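Local atomic coordinates of endoribonuclease L-PSP/chorismate mutase-like domain-containing protein (Shewanella oneidensis, PDB entry 2OTM), a protein that is of unknown function but belongs to the YjgF family of trimeric proteins and is a putative endoribonuclease. Residues B[92-97]-B[149-154]; B[48-53]-B[142-147]. All blocks are in the same frame, centred on the assembly; numbering follows the deposited sequence.

Interaction 1 (B[92-97]-B[149-154]); sequences QIYRLE and YLFAEL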
ATOM      1  N   GLN B  92       0.705  18.549   7.473  1.00 22.87           N
ATOM      2  CA  GLN B  92       0.362  17.336   8.218  1.00 23.03           C
ATOM      3  C   GLN B  92       1.091  16.156   7.654  1.00 21.05           C
ATOM      4  O   GLN B  92       1.337  16.103   6.472  1.00 21.87           O
ATOM      5  CB  GLN B  92      -1.152  17.023   8.158  1.00 25.12           C
ATOM      6  CG  GLN B  92      -1.756  17.030   6.767  1.00 34.02           C
ATOM      7  CD  GLN B  92      -3.168  16.393   6.700  1.00 36.16           C
ATOM      8  OE1 GLN B  92      -3.628  15.732   7.645  1.00 38.59           O
ATOM      9  NE2 GLN B  92      -3.841  16.587   5.573  1.00 21.25           N
ATOM     10  N   ILE B  93       1.450  15.230   8.523  1.00 21.46           N
ATOM     11  CA  ILE B  93       1.849  13.890   8.128  1.00 20.60           C
ATOM     12  C   ILE B  93       0.570  13.107   8.188  1.00 21.10           C
ATOM     13  O   ILE B  93       0.154  12.717   9.279  1.00 22.77           O
ATOM     14  CB  ILE B  93       2.834  13.234   9.118  1.00 23.23           C
ATOM     15  CG1 ILE B  93       4.060  14.119   9.388  1.00 27.97           C
ATOM     16  CG2 ILE B  93       3.251  11.839   8.577  1.00 17.63           C
ATOM     17  CD1 ILE B  93       4.942  14.226   8.262  1.00 26.93           C
ATOM     18  N   TYR B  94      -0.113  12.970   7.055  1.00 19.02           N
ATOM     19  CA  TYR B  94      -1.472  12.431   7.062  1.00 20.71           C
ATOM     20  C   TYR B  94      -1.526  10.901   7.019  1.00 19.61           C
ATOM     21  O   TYR B  94      -2.584  10.315   7.286  1.00 20.29           O
ATOM     22  CB  TYR B  94      -2.335  12.997   5.923  1.00 20.48           C
ATOM     23  CG  TYR B  94      -1.837  12.729   4.536  1.00 23.64           C
ATOM     24  CD1 TYR B  94      -2.205  11.579   3.866  1.00 26.64           C
ATOM     25  CD2 TYR B  94      -1.009  13.635   3.878  1.00 25.54           C
ATOM     26  CE1 TYR B  94      -1.772  11.322   2.586  1.00 22.90           C
ATOM     27  CE2 TYR B  94      -0.542  13.358   2.572  1.00 23.08           C
ATOM     28  CZ  TYR B  94      -0.959  12.216   1.946  1.00 25.65           C
ATOM     29  OH  TYR B  94      -0.556  11.916   0.696  1.00 25.78           O
ATOM     30  N   ARG B  95      -0.411  10.260   6.664  1.00 20.44           N
ATOM     31  CA  ARG B  95      -0.402   8.805   6.508  1.00 20.30           C
ATOM     32  C   ARG B  95       0.964   8.208   6.813  1.00 19.15           C
ATOM     33  O   ARG B  95       1.999   8.742   6.412  1.00 20.06           O
ATOM     34  CB  ARG B  95      -0.797   8.462   5.082  1.00 21.46           C
ATOM     35  CG  ARG B  95      -0.890   6.989   4.740  1.00 28.20           C
ATOM     36  CD  ARG B  95      -2.185   6.478   5.171  1.00 25.79           C
ATOM     37  NE  ARG B  95      -2.654   5.347   4.392  1.00 27.82           N
ATOM     38  CZ  ARG B  95      -3.890   4.864   4.500  1.00 27.10           C
ATOM     39  NH1 ARG B  95      -4.727   5.411   5.355  1.00 26.85           N
ATOM     40  NH2 ARG B  95      -4.283   3.839   3.767  1.00 28.02           N
ATOM     41  N   LEU B  96       0.942   7.115   7.576  1.00 17.97           N
ATOM     42  CA  LEU B  96       2.104   6.277   7.868  1.00 17.86           C
ATOM     43  C   LEU B  96       1.791   4.900   7.304  1.00 19.32           C
ATOM     44  O   LEU B  96       0.709   4.391   7.551  1.00 19.13           O
ATOM     45  CB  LEU B  96       2.264   6.140   9.374  1.00 19.46           C
ATOM     46  CG  LEU B  96       3.083   4.978   9.945  1.00 21.89           C
ATOM     47  CD1 LEU B  96       4.543   5.115   9.466  1.00 17.06           C
ATOM     48  CD2 LEU B  96       2.949   4.923  11.490  1.00 21.51           C
ATOM     49  N   GLU B  97       2.716   4.295   6.550  1.00 19.11           N
ATOM     50  CA  GLU B  97       2.543   2.910   6.088  1.00 19.74           C
ATOM     51  C   GLU B  97       3.809   2.153   6.482  1.00 20.51           C
ATOM     52  O   GLU B  97       4.916   2.539   6.123  1.00 22.58           O
ATOM     53  CB  GLU B  97       2.177   2.816   4.590  1.00 21.09           C
ATOM     54  CG  GLU B  97       0.906   3.660   4.256  1.00 21.19           C
ATOM     55  CD  GLU B  97       0.420   3.636   2.824  1.00 25.99           C
ATOM     56  OE1 GLU B  97       1.079   3.077   1.908  1.00 25.44           O
ATOM     57  OE2 GLU B  97      -0.667   4.219   2.607  1.00 27.46           O
ATOM     58  N   TYR B 149       7.139   4.204   5.516  1.00 19.11           N
ATOM     59  CA  TYR B 149       6.842   5.163   4.474  1.00 19.38           C
ATOM     60  C   TYR B 149       5.953   6.246   5.076  1.00 20.36           C
ATOM     61  O   TYR B 149       4.978   5.947   5.765  1.00 19.95           O
ATOM     62  CB  TYR B 149       6.058   4.512   3.333  1.00 19.40           C
ATOM     63  CG  TYR B 149       6.777   3.410   2.618  1.00 19.30           C
ATOM     64  CD1 TYR B 149       6.871   2.133   3.158  1.00 22.11           C
ATOM     65  CD2 TYR B 149       7.310   3.625   1.360  1.00 20.84           C
ATOM     66  CE1 TYR B 149       7.538   1.110   2.474  1.00 26.85           C
ATOM     67  CE2 TYR B 149       7.994   2.611   0.662  1.00 19.71           C
ATOM     68  CZ  TYR B 149       8.102   1.353   1.238  1.00 23.14           C
ATOM     69  OH  TYR B 149       8.742   0.367   0.529  1.00 21.40           O
ATOM     70  N   LEU B 150       6.269   7.496   4.786  1.00 20.76           N
ATOM     71  CA  LEU B 150       5.488   8.642   5.261  1.00 19.13           C
ATOM     72  C   LEU B 150       4.927   9.424   4.078  1.00 20.08           C
ATOM     73  O   LEU B 150       5.503   9.431   2.998  1.00 18.50           O
ATOM     74  CB  LEU B 150       6.341   9.573   6.095  1.00 19.43           C
ATOM     75  CG  LEU B 150       6.910   9.035   7.408  1.00 22.73           C
ATOM     76  CD1 LEU B 150       7.618  10.138   8.132  1.00 22.49           C
ATOM     77  CD2 LEU B 150       5.828   8.444   8.278  1.00 19.95           C
ATOM     78  N   PHE B 151       3.780  10.049   4.316  1.00 20.24           N
ATOM     79  CA  PHE B 151       3.081  10.869   3.346  1.00 19.64           C
ATOM     80  C   PHE B 151       2.717  12.178   4.067  1.00 20.94           C
ATOM     81  O   PHE B 151       2.121  12.147   5.155  1.00 22.85           O
ATOM     82  CB  PHE B 151       1.803  10.196   2.910  1.00 22.02           C
ATOM     83  CG  PHE B 151       1.995   8.840   2.263  1.00 21.33           C
ATOM     84  CD1 PHE B 151       2.217   7.718   3.035  1.00 24.42           C
ATOM     85  CD2 PHE B 151       1.935   8.699   0.910  1.00 24.37           C
ATOM     86  CE1 PHE B 151       2.398   6.482   2.461  1.00 28.23           C
ATOM     87  CE2 PHE B 151       2.105   7.445   0.318  1.00 28.06           C
ATOM     88  CZ  PHE B 151       2.338   6.354   1.097  1.00 27.47           C
ATOM     89  N   ALA B 152       3.089  13.306   3.462  1.00 20.96           N
ATOM     90  CA  ALA B 152       2.965  14.616   4.075  1.00 20.49           C
ATOM     91  C   ALA B 152       2.267  15.552   3.123  1.00 20.01           C
ATOM     92  O   ALA B 152       2.424  15.443   1.908  1.00 22.55           O
ATOM     93  CB  ALA B 152       4.326  15.185   4.456  1.00 19.32           C
ATOM     94  N   GLU B 153       1.509  16.475   3.696  1.00 20.00           N
ATOM     95  CA  GLU B 153       0.868  17.566   2.968  1.00 19.34           C
ATOM     96  C   GLU B 153       1.679  18.832   3.162  1.00 21.38           C
ATOM     97  O   GLU B 153       2.032  19.172   4.291  1.00 21.57           O
ATOM     98  CB  GLU B 153      -0.560  17.805   3.492  1.00 22.40           C
ATOM     99  CG  GLU B 153      -1.331  18.779   2.647  1.00 23.65           C
ATOM    100  CD  GLU B 153      -2.703  19.145   3.193  1.00 28.14           C
ATOM    101  OE1 GLU B 153      -3.080  18.714   4.299  1.00 28.59           O
ATOM    102  OE2 GLU B 153      -3.383  19.912   2.493  1.00 30.49           O
ATOM    103  N   LEU B 154       1.990  19.502   2.062  1.00 21.98           N
ATOM    104  CA  LEU B 154       2.716  20.769   2.079  1.00 26.26           C
ATOM    105  C   LEU B 154       1.761  21.907   1.739  1.00 30.72           C
ATOM    106  O   LEU B 154       2.115  23.084   1.872  1.00 31.28           O
ATOM    107  CB  LEU B 154       3.817  20.745   1.034  1.00 29.10           C
ATOM    108  CG  LEU B 154       4.827  19.601   1.134  1.00 29.99           C
ATOM    109  CD1 LEU B 154       5.587  19.546  -0.176  1.00 38.53           C
ATOM    110  CD2 LEU B 154       5.746  19.781   2.336  1.00 37.66           C
ATOM    111  OXT LEU B 154       0.632  21.653   1.290  1.00 31.75           O
TER
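Phe-151 fills the middle of this antiparallel pairing, its ring flanked by Arg-95 CG, 3.6 Å from Phe-151 CD1, and by Glu-97 CD, 3.5 Å from Phe-151 CE1. Phe-151 CB sits over one face of the Tyr-94 ring, offset toward the rim, in a CH-pi contact. A chi1 of 60°, with Tyr-94 CG between the backbone N and the carbonyl carbon, brings that CG to 4.0 Å from Phe-151 O. Tyr-94 and Arg-95 both face Phe-151, a classic beta bulge in the YjgF-like sheet, and both backbone N-H groups reach Phe-151 O through weak bonds. Arg-95 NE donates a nearly straight hydrogen bond (2.9 Å), part of a salt bridge, to the anti lone pair of Glu-97 OE2. An alanine in place of Glu-97 removes the carboxylate packed against Phe-151 CE1 and CZ and would probably leave the Arg-95 guanidinium without this charged mate. Gln-92 NE2 donates a bent bond (2.6 Å, 144°) to the anti side of Glu-153 OE1, 33° out of the carboxylate plane. On the sheet face carrying Leu-96 and Leu-150, covered by helices 62-84 and 109-124, Leu-96 CD1 meets Leu-150 CD2. The opposite sheet face turns to neighbouring subunits: Phe-151 packs on Arg-95 of the third.

Interaction 2 (B[48-53]-B[142-147]); sequences GKLLYQ and LNSLCL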
ATOM      1  N   GLY B  48      24.784   4.899   9.721  1.00 34.24           N
ATOM      2  CA  GLY B  48      24.997   4.123   8.512  1.00 33.49           C
ATOM      3  C   GLY B  48      24.877   2.622   8.668  1.00 33.05           C
ATOM      4  O   GLY B  48      25.096   1.894   7.701  1.00 34.24           O
ATOM      5  N   LYS B  49      24.529   2.147   9.869  1.00 28.71           N
ATOM      6  CA  LYS B  49      24.370   0.708  10.109  1.00 28.47           C
ATOM      7  C   LYS B  49      22.893   0.340  10.243  1.00 25.10           C
ATOM      8  O   LYS B  49      22.174   0.979  10.977  1.00 23.75           O
ATOM      9  CB  LYS B  49      25.098   0.308  11.386  1.00 29.67           C
ATOM     10  CG  LYS B  49      26.628   0.351  11.258  1.00 37.23           C
ATOM     11  N   LEU B  50      22.467  -0.710   9.554  1.00 25.01           N
ATOM     12  CA  LEU B  50      21.101  -1.206   9.667  1.00 22.07           C
ATOM     13  C   LEU B  50      21.025  -1.950  10.978  1.00 24.03           C
ATOM     14  O   LEU B  50      21.619  -3.008  11.140  1.00 22.72           O
ATOM     15  CB  LEU B  50      20.744  -2.112   8.495  1.00 23.98           C
ATOM     16  CG  LEU B  50      19.305  -2.606   8.496  1.00 23.20           C
ATOM     17  CD1 LEU B  50      18.373  -1.419   8.512  1.00 20.90           C
ATOM     18  CD2 LEU B  50      19.053  -3.532   7.292  1.00 20.86           C
ATOM     19  N   LEU B  51      20.325  -1.372  11.937  1.00 20.40           N
ATOM     20  CA  LEU B  51      20.449  -1.811  13.315  1.00 23.33           C
ATOM     21  C   LEU B  51      19.630  -3.047  13.647  1.00 23.42           C
ATOM     22  O   LEU B  51      19.981  -3.773  14.568  1.00 25.04           O
ATOM     23  CB  LEU B  51      20.114  -0.666  14.243  1.00 24.40           C
ATOM     24  CG  LEU B  51      20.996  -0.407  15.444  1.00 35.76           C
ATOM     25  CD1 LEU B  51      22.451  -0.159  14.998  1.00 40.23           C
ATOM     26  CD2 LEU B  51      20.437   0.804  16.179  1.00 32.73           C
ATOM     27  N   TYR B  52      18.569  -3.282  12.890  1.00 21.64           N
ATOM     28  CA  TYR B  52      17.642  -4.393  13.138  1.00 20.55           C
ATOM     29  C   TYR B  52      17.450  -5.228  11.888  1.00 21.53           C
ATOM     30  O   TYR B  52      16.877  -4.771  10.898  1.00 23.25           O
ATOM     31  CB  TYR B  52      16.304  -3.857  13.579  1.00 19.73           C
ATOM     32  CG  TYR B  52      16.381  -3.015  14.822  1.00 17.34           C
ATOM     33  CD1 TYR B  52      16.267  -3.593  16.062  1.00 18.61           C
ATOM     34  CD2 TYR B  52      16.578  -1.661  14.754  1.00 20.83           C
ATOM     35  CE1 TYR B  52      16.322  -2.830  17.217  1.00 22.70           C
ATOM     36  CE2 TYR B  52      16.658  -0.877  15.913  1.00 19.79           C
ATOM     37  CZ  TYR B  52      16.514  -1.473  17.129  1.00 24.51           C
ATOM     38  OH  TYR B  52      16.585  -0.725  18.284  1.00 21.92           O
ATOM     39  N   GLN B  53      17.959  -6.445  11.952  1.00 19.80           N
ATOM     40  CA  GLN B  53      17.856  -7.373  10.845  1.00 19.34           C
ATOM     41  C   GLN B  53      17.367  -8.707  11.327  1.00 19.51           C
ATOM     42  O   GLN B  53      18.087  -9.438  12.005  1.00 22.06           O
ATOM     43  CB  GLN B  53      19.212  -7.559  10.199  1.00 19.39           C
ATOM     44  CG  GLN B  53      19.796  -6.291   9.623  1.00 26.20           C
ATOM     45  CD  GLN B  53      21.206  -6.509   9.137  1.00 29.77           C
ATOM     46  OE1 GLN B  53      21.442  -7.332   8.277  1.00 36.32           O
ATOM     47  NE2 GLN B  53      22.136  -5.741   9.655  1.00 31.27           N
ATOM     48  N   LEU B 142      17.350  -6.056   2.578  1.00 19.50           N
ATOM     49  CA  LEU B 142      18.459  -6.038   3.525  1.00 20.68           C
ATOM     50  C   LEU B 142      18.167  -6.866   4.789  1.00 20.96           C
ATOM     51  O   LEU B 142      18.857  -6.709   5.785  1.00 20.67           O
ATOM     52  CB  LEU B 142      18.827  -4.582   3.914  1.00 22.39           C
ATOM     53  CG  LEU B 142      19.161  -3.569   2.784  1.00 25.24           C
ATOM     54  CD1 LEU B 142      19.462  -2.178   3.328  1.00 27.40           C
ATOM     55  CD2 LEU B 142      20.339  -4.047   1.988  1.00 28.19           C
ATOM     56  N   ASN B 143      17.153  -7.733   4.746  1.00 21.07           N
ATOM     57  CA  ASN B 143      16.701  -8.439   5.930  0.70 21.08           C
ATOM     58  C   ASN B 143      16.336  -7.516   7.077  1.00 21.06           C
ATOM     59  O   ASN B 143      16.407  -7.916   8.264  1.00 19.76           O
ATOM     60  CB  ASN B 143      17.742  -9.461   6.374  0.70 22.56           C
ATOM     61  CG  ASN B 143      17.218 -10.434   7.413  0.70 24.11           C
ATOM     62  OD1 ASN B 143      16.027 -10.805   7.424  0.70 25.25           O
ATOM     63  ND2 ASN B 143      18.113 -10.863   8.307  0.70 21.33           N
ATOM     64  N   SER B 144      15.910  -6.298   6.739  1.00 18.68           N
ATOM     65  CA  SER B 144      15.469  -5.349   7.735  1.00 19.02           C
ATOM     66  C   SER B 144      14.278  -5.875   8.525  1.00 20.89           C
ATOM     67  O   SER B 144      13.403  -6.548   8.001  1.00 20.23           O
ATOM     68  CB  SER B 144      15.090  -4.025   7.079  1.00 18.99           C
ATOM     69  OG  SER B 144      14.830  -2.999   8.042  1.00 19.35           O
ATOM     70  N   LEU B 145      14.218  -5.552   9.809  1.00 19.54           N
ATOM     71  CA  LEU B 145      13.037  -5.883  10.595  1.00 17.46           C
ATOM     72  C   LEU B 145      11.820  -5.087  10.128  1.00 20.08           C
ATOM     73  O   LEU B 145      10.694  -5.578  10.186  1.00 19.57           O
ATOM     74  CB  LEU B 145      13.295  -5.615  12.058  1.00 19.54           C
ATOM     75  CG  LEU B 145      12.124  -5.751  13.011  1.00 17.63           C
ATOM     76  CD1 LEU B 145      11.641  -7.207  13.040  1.00 18.72           C
ATOM     77  CD2 LEU B 145      12.647  -5.292  14.339  1.00 17.37           C
ATOM     78  N   CYS B 146      12.047  -3.865   9.652  1.00 20.38           N
ATOM     79  CA  CYS B 146      10.942  -3.022   9.282  1.00 21.21           C
ATOM     80  C   CYS B 146      11.272  -2.024   8.196  1.00 22.41           C
ATOM     81  O   CYS B 146      12.443  -1.749   7.896  1.00 21.54           O
ATOM     82  CB  CYS B 146      10.415  -2.272  10.509  1.00 20.25           C
ATOM     83  SG  CYS B 146      11.556  -1.037  11.223  1.00 25.20           S
ATOM     84  N   LEU B 147      10.211  -1.494   7.621  1.00 20.09           N
ATOM     85  CA  LEU B 147      10.304  -0.433   6.634  1.00 20.34           C
ATOM     86  C   LEU B 147       9.163   0.545   6.886  1.00 19.37           C
ATOM     87  O   LEU B 147       8.004   0.124   7.104  1.00 21.78           O
ATOM     88  CB  LEU B 147      10.193  -1.099   5.263  1.00 23.27           C
ATOM     89  CG  LEU B 147      10.725  -0.611   3.938  1.00 33.22           C
ATOM     90  CD1 LEU B 147      12.188  -0.223   3.971  1.00 30.59           C
ATOM     91  CD2 LEU B 147      10.475  -1.764   2.940  1.00 31.05           C
TER
HETATM   92  O   HOH W   1      20.840 -10.170   8.252  1.00 40.62           O
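Two irregular segments meet here, the one that leaves the small hairpin strand 49-50 and the one that leads into strand 146-153, and they are held by a single backbone bridge with apolar contacts around it. The bridge brings the CA atoms of Gln-53 and Ser-144 to 4.4 Å. Its one conventional hydrogen bond runs from Leu-145 N to Tyr-52 O (3.0 Å), the donor standing 48° out of the carbonyl plane, and Gln-53 CA adds a close CA-H...O contact to Asn-143 O at 3.0 Å. Beside the bond, Tyr-52 CB and Leu-145 CB touch at 3.8 Å, both side chains reaching helix 62-84. On the hairpin side, Leu-50 CG, anti to its backbone N (chi1 -177°), is carried toward 142-147; CD2 lies 3.5 Å from Leu-142 CB, while CD1 approaches Ser-144 OG. That hydroxyl is turned back along its own segment and donates to Cys-146 O at 2.7 Å. The exposed Gln-53 uses both ends of its amide: NE2 donates to Leu-50 O, and OE1 takes a hydrogen from a water that accepts from Asn-143 ND2 in the conformer described, one of two. Tyr-60 completes the surroundings, its ring edge-to-face with Tyr-52 and its hydroxyl bonded to Gln-53 N. The arrangement is a peripheral hairpin tied by an isolated beta bridge to the lead-in of a central strand in the YjgF-like alpha/beta fold.

How the interactions relate
The two contacts lie about 22 Å apart, centre to centre, on opposite sides of the chain's centre. The 142-147 segment includes the start of strand 146-153, but the contact with 48-53 is made by its lead-in, 142-145; further on, 149-153 pairs with strand 92-100 inside the mixed five-stranded sheet. Along the chain the segments alternate, in the order 48-53, 92-97, 142-147 and 149-154, so two earlier segments are each joined to one nearly continuous C-terminal run. Interaction 1 is buried within the sheet, with helices over one face and neighbouring subunits against the other; interaction 2 is partly exposed. Lead-in and strand together thus join the outlying hairpin to the central sheet.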